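Probable adenylyl-sulfate kinase (Aeropyrum pernix, PDB 2YVU) probably catalyses the ATP-dependent 3'-phosphorylation of adenosine 5'-phosphosulfate, the step that yields activated sulfate (3'-phosphoadenylyl sulfate). Local coordinates at residues 17-22 / 92-97. Numbering follows the deposited sequence.
Sequences WLTGLP and FVSPYK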
ATOM      1  N   TRP A  17      -1.623 -13.336  -7.967  1.00 26.56           N
ATOM      2  CA  TRP A  17      -1.864 -13.754  -6.590  1.00 22.80           C
ATOM      3  C   TRP A  17      -1.512 -15.212  -6.322  1.00 31.37           C
ATOM      4  O   TRP A  17      -2.272 -16.126  -6.693  1.00 26.20           O
ATOM      5  CB  TRP A  17      -3.329 -13.501  -6.239  1.00 22.16           C
ATOM      6  CG  TRP A  17      -3.630 -13.625  -4.776  1.00 19.62           C
ATOM      7  CD1 TRP A  17      -3.940 -14.774  -4.089  1.00 27.06           C
ATOM      8  CD2 TRP A  17      -3.538 -12.586  -3.798  1.00 21.73           C
ATOM      9  NE1 TRP A  17      -4.040 -14.509  -2.737  1.00 24.33           N
ATOM     10  CE2 TRP A  17      -3.787 -13.176  -2.531  1.00 24.61           C
ATOM     11  CE3 TRP A  17      -3.264 -11.209  -3.864  1.00 22.00           C
ATOM     12  CZ2 TRP A  17      -3.753 -12.444  -1.348  1.00 23.63           C
ATOM     13  CZ3 TRP A  17      -3.235 -10.486  -2.688  1.00 23.68           C
ATOM     14  CH2 TRP A  17      -3.477 -11.104  -1.442  1.00 22.66           C
ATOM     15  N   LEU A  18      -0.367 -15.458  -5.674  1.00 21.67           N
ATOM     16  CA  LEU A  18      -0.011 -16.847  -5.423  1.00 25.53           C
ATOM     17  C   LEU A  18      -0.689 -17.334  -4.146  1.00 31.72           C
ATOM     18  O   LEU A  18      -0.546 -16.727  -3.085  1.00 28.33           O
ATOM     19  CB  LEU A  18       1.501 -16.995  -5.303  1.00 25.22           C
ATOM     20  CG  LEU A  18       2.339 -16.393  -6.444  1.00 38.30           C
ATOM     21  CD1 LEU A  18       3.783 -16.259  -5.991  1.00 39.63           C
ATOM     22  CD2 LEU A  18       2.251 -17.252  -7.681  1.00 25.07           C
ATOM     23  N   THR A  19      -1.431 -18.429  -4.239  1.00 29.92           N
ATOM     24  CA  THR A  19      -2.082 -18.955  -3.053  1.00 29.61           C
ATOM     25  C   THR A  19      -1.666 -20.418  -2.877  1.00 32.62           C
ATOM     26  O   THR A  19      -1.566 -21.184  -3.848  1.00 28.30           O
ATOM     27  CB  THR A  19      -3.637 -18.831  -3.146  1.00 30.06           C
ATOM     28  OG1 THR A  19      -4.241 -19.446  -2.004  1.00 30.14           O
ATOM     29  CG2 THR A  19      -4.159 -19.507  -4.401  1.00 26.42           C
ATOM     30  N   GLY A  20      -1.402 -20.789  -1.629  1.00 25.80           N
ATOM     31  CA  GLY A  20      -0.982 -22.133  -1.327  1.00 28.99           C
ATOM     32  C   GLY A  20      -0.559 -22.222   0.126  1.00 31.71           C
ATOM     33  O   GLY A  20      -0.504 -21.211   0.819  1.00 30.39           O
ATOM     34  N   LEU A  21      -0.262 -23.432   0.580  1.00 30.83           N
ATOM     35  CA  LEU A  21       0.133 -23.664   1.957  1.00 33.23           C
ATOM     36  C   LEU A  21       1.499 -23.097   2.274  1.00 32.41           C
ATOM     37  O   LEU A  21       2.348 -22.964   1.390  1.00 26.13           O
ATOM     38  CB  LEU A  21       0.154 -25.178   2.252  1.00 29.23           C
ATOM     39  CG  LEU A  21      -1.168 -25.951   2.315  1.00 39.37           C
ATOM     40  CD1 LEU A  21      -0.882 -27.451   2.403  1.00 39.59           C
ATOM     41  CD2 LEU A  21      -1.988 -25.486   3.506  1.00 34.98           C
ATOM     42  N   PRO A  22       1.722 -22.730   3.549  1.00 34.06           N
ATOM     43  CA  PRO A  22       3.035 -22.196   3.916  1.00 31.45           C
ATOM     44  C   PRO A  22       3.986 -23.345   3.596  1.00 27.49           C
ATOM     45  O   PRO A  22       3.652 -24.500   3.854  1.00 33.79           O
ATOM     46  CB  PRO A  22       2.911 -21.983   5.425  1.00 36.51           C
ATOM     47  CG  PRO A  22       1.465 -21.689   5.614  1.00 36.80           C
ATOM     48  CD  PRO A  22       0.778 -22.655   4.680  1.00 32.14           C
ATOM     49  N   PHE A  92       0.781 -14.497  -0.271  1.00 31.26           N
ATOM     50  CA  PHE A  92       0.277 -14.374   1.080  1.00 36.23           C
ATOM     51  C   PHE A  92      -0.396 -15.616   1.615  1.00 41.70           C
ATOM     52  O   PHE A  92      -0.685 -16.549   0.874  1.00 43.29           O
ATOM     53  CB  PHE A  92      -0.720 -13.216   1.158  1.00 34.33           C
ATOM     54  CG  PHE A  92      -0.084 -11.876   1.062  1.00 33.24           C
ATOM     55  CD1 PHE A  92       0.053 -11.248  -0.168  1.00 23.74           C
ATOM     56  CD2 PHE A  92       0.430 -11.261   2.202  1.00 27.59           C
ATOM     57  CE1 PHE A  92       0.697 -10.014  -0.270  1.00 25.32           C
ATOM     58  CE2 PHE A  92       1.079 -10.025   2.113  1.00 32.67           C
ATOM     59  CZ  PHE A  92       1.211  -9.397   0.873  1.00 28.51           C
ATOM     60  N   VAL A  93      -0.632 -15.608   2.924  1.00 47.07           N
ATOM     61  CA  VAL A  93      -1.331 -16.699   3.579  1.00 50.12           C
ATOM     62  C   VAL A  93      -2.805 -16.277   3.484  1.00 46.30           C
ATOM     63  O   VAL A  93      -3.259 -15.361   4.184  1.00 42.76           O
ATOM     64  CB  VAL A  93      -0.885 -16.848   5.055  1.00 56.15           C
ATOM     65  CG1 VAL A  93      -1.024 -15.533   5.775  1.00 65.64           C
ATOM     66  CG2 VAL A  93      -1.708 -17.920   5.750  1.00 63.98           C
ATOM     67  N   SER A  94      -3.525 -16.920   2.571  1.00 35.66           N
ATOM     68  CA  SER A  94      -4.935 -16.624   2.342  1.00 35.93           C
ATOM     69  C   SER A  94      -5.639 -17.948   2.016  1.00 31.35           C
ATOM     70  O   SER A  94      -6.076 -18.177   0.892  1.00 26.78           O
ATOM     71  CB  SER A  94      -5.033 -15.635   1.177  1.00 31.23           C
ATOM     72  OG  SER A  94      -4.246 -16.056   0.061  1.00 35.61           O
ATOM     73  N   PRO A  95      -5.762 -18.834   3.015  1.00 30.88           N
ATOM     74  CA  PRO A  95      -6.392 -20.144   2.842  1.00 30.07           C
ATOM     75  C   PRO A  95      -7.868 -20.183   2.478  1.00 32.14           C
ATOM     76  O   PRO A  95      -8.321 -21.156   1.880  1.00 33.40           O
ATOM     77  CB  PRO A  95      -6.108 -20.839   4.177  1.00 30.41           C
ATOM     78  CG  PRO A  95      -6.167 -19.722   5.139  1.00 34.43           C
ATOM     79  CD  PRO A  95      -5.395 -18.619   4.427  1.00 33.57           C
ATOM     80  N   TYR A  96      -8.601 -19.123   2.798  1.00 30.28           N
ATOM     81  CA  TYR A  96     -10.041 -19.077   2.540  1.00 32.79           C
ATOM     82  C   TYR A  96     -10.463 -18.489   1.190  1.00 30.83           C
ATOM     83  O   TYR A  96     -10.078 -17.375   0.831  1.00 30.43           O
ATOM     84  CB  TYR A  96     -10.724 -18.307   3.678  1.00 32.75           C
ATOM     85  CG  TYR A  96     -10.562 -18.966   5.032  1.00 40.18           C
ATOM     86  CD1 TYR A  96     -11.315 -20.086   5.376  1.00 45.43           C
ATOM     87  CD2 TYR A  96      -9.641 -18.483   5.963  1.00 41.27           C
ATOM     88  CE1 TYR A  96     -11.164 -20.714   6.615  1.00 46.11           C
ATOM     89  CE2 TYR A  96      -9.479 -19.104   7.205  1.00 46.72           C
ATOM     90  CZ  TYR A  96     -10.247 -20.222   7.522  1.00 47.76           C
ATOM     91  OH  TYR A  96     -10.098 -20.847   8.745  1.00 51.30           O
ATOM     92  N   LYS A  97     -11.251 -19.254   0.446  1.00 25.33           N
ATOM     93  CA  LYS A  97     -11.747 -18.830  -0.853  1.00 34.92           C
ATOM     94  C   LYS A  97     -12.441 -17.477  -0.791  1.00 35.47           C
ATOM     95  O   LYS A  97     -12.174 -16.601  -1.604  1.00 39.53           O
ATOM     96  CB  LYS A  97     -12.726 -19.874  -1.414  1.00 34.61           C
ATOM     97  CG  LYS A  97     -12.059 -21.168  -1.852  1.00 47.88           C
ATOM     98  CD  LYS A  97     -13.054 -22.162  -2.406  1.00 52.39           C
ATOM     99  CE  LYS A  97     -14.082 -22.554  -1.355  1.00 53.61           C
ATOM    100  NZ  LYS A  97     -15.071 -23.505  -1.913  1.00 55.21           N
TER
HETATM  101  O   HOH W   1      -2.898 -18.907   0.560  1.00 19.69           O
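Trp17 reaches Phe92 and Ser94 where two neighbouring parallel strands of a P-loop kinase fold run out: strand 14-19 turns into the Walker A loop, and 92-97 follows strand 87-91. The packed part is aromatic, the two side chains crossing at about a right angle and touching through the far end of the indole. Trp17 CH2 lies 3.8 Å from Phe92 CD1, and Trp17 CZ2 lies 4.0 Å from Phe92 CB. The ring planes meet at 22°, but with centroids 5.5 Å apart they are slid past each other and barely overlap. Ile74 of helix 64-82 touches both side chains, and Phe114 meets the indole. With CG anti to the backbone N (chi1 -168°), the indole swings its N-H edge to Ser94, by similarity the phosphoserine intermediate. Trp17 NE1 donates to Ser94 OG over 3.2 Å, with an N-H...O angle of 156°; the acceptor sits close to the ring plane, at the indole edge, which helps to hold the hydroxyl there. A leucine in place of Trp17 would probably leave Ser94 OG without its indole donor and open a gap beside the Phe92 ring.

The backbones come nearest at Thr19 and Ser94, whose CA atoms are 6.5 Å apart; beyond them, at Gly20, a water takes over from side-chain packing. Thr19 OG1 is hydrogen-bonded to Tyr153 OH, while Pro22 and Val93, at this looser end, are partly exposed. The water links the loop assigned by similarity to ATP binding with the serine segment: it accepts from Gly20 N and Ser94 N and donates to Phe92 O at 3.2 Å.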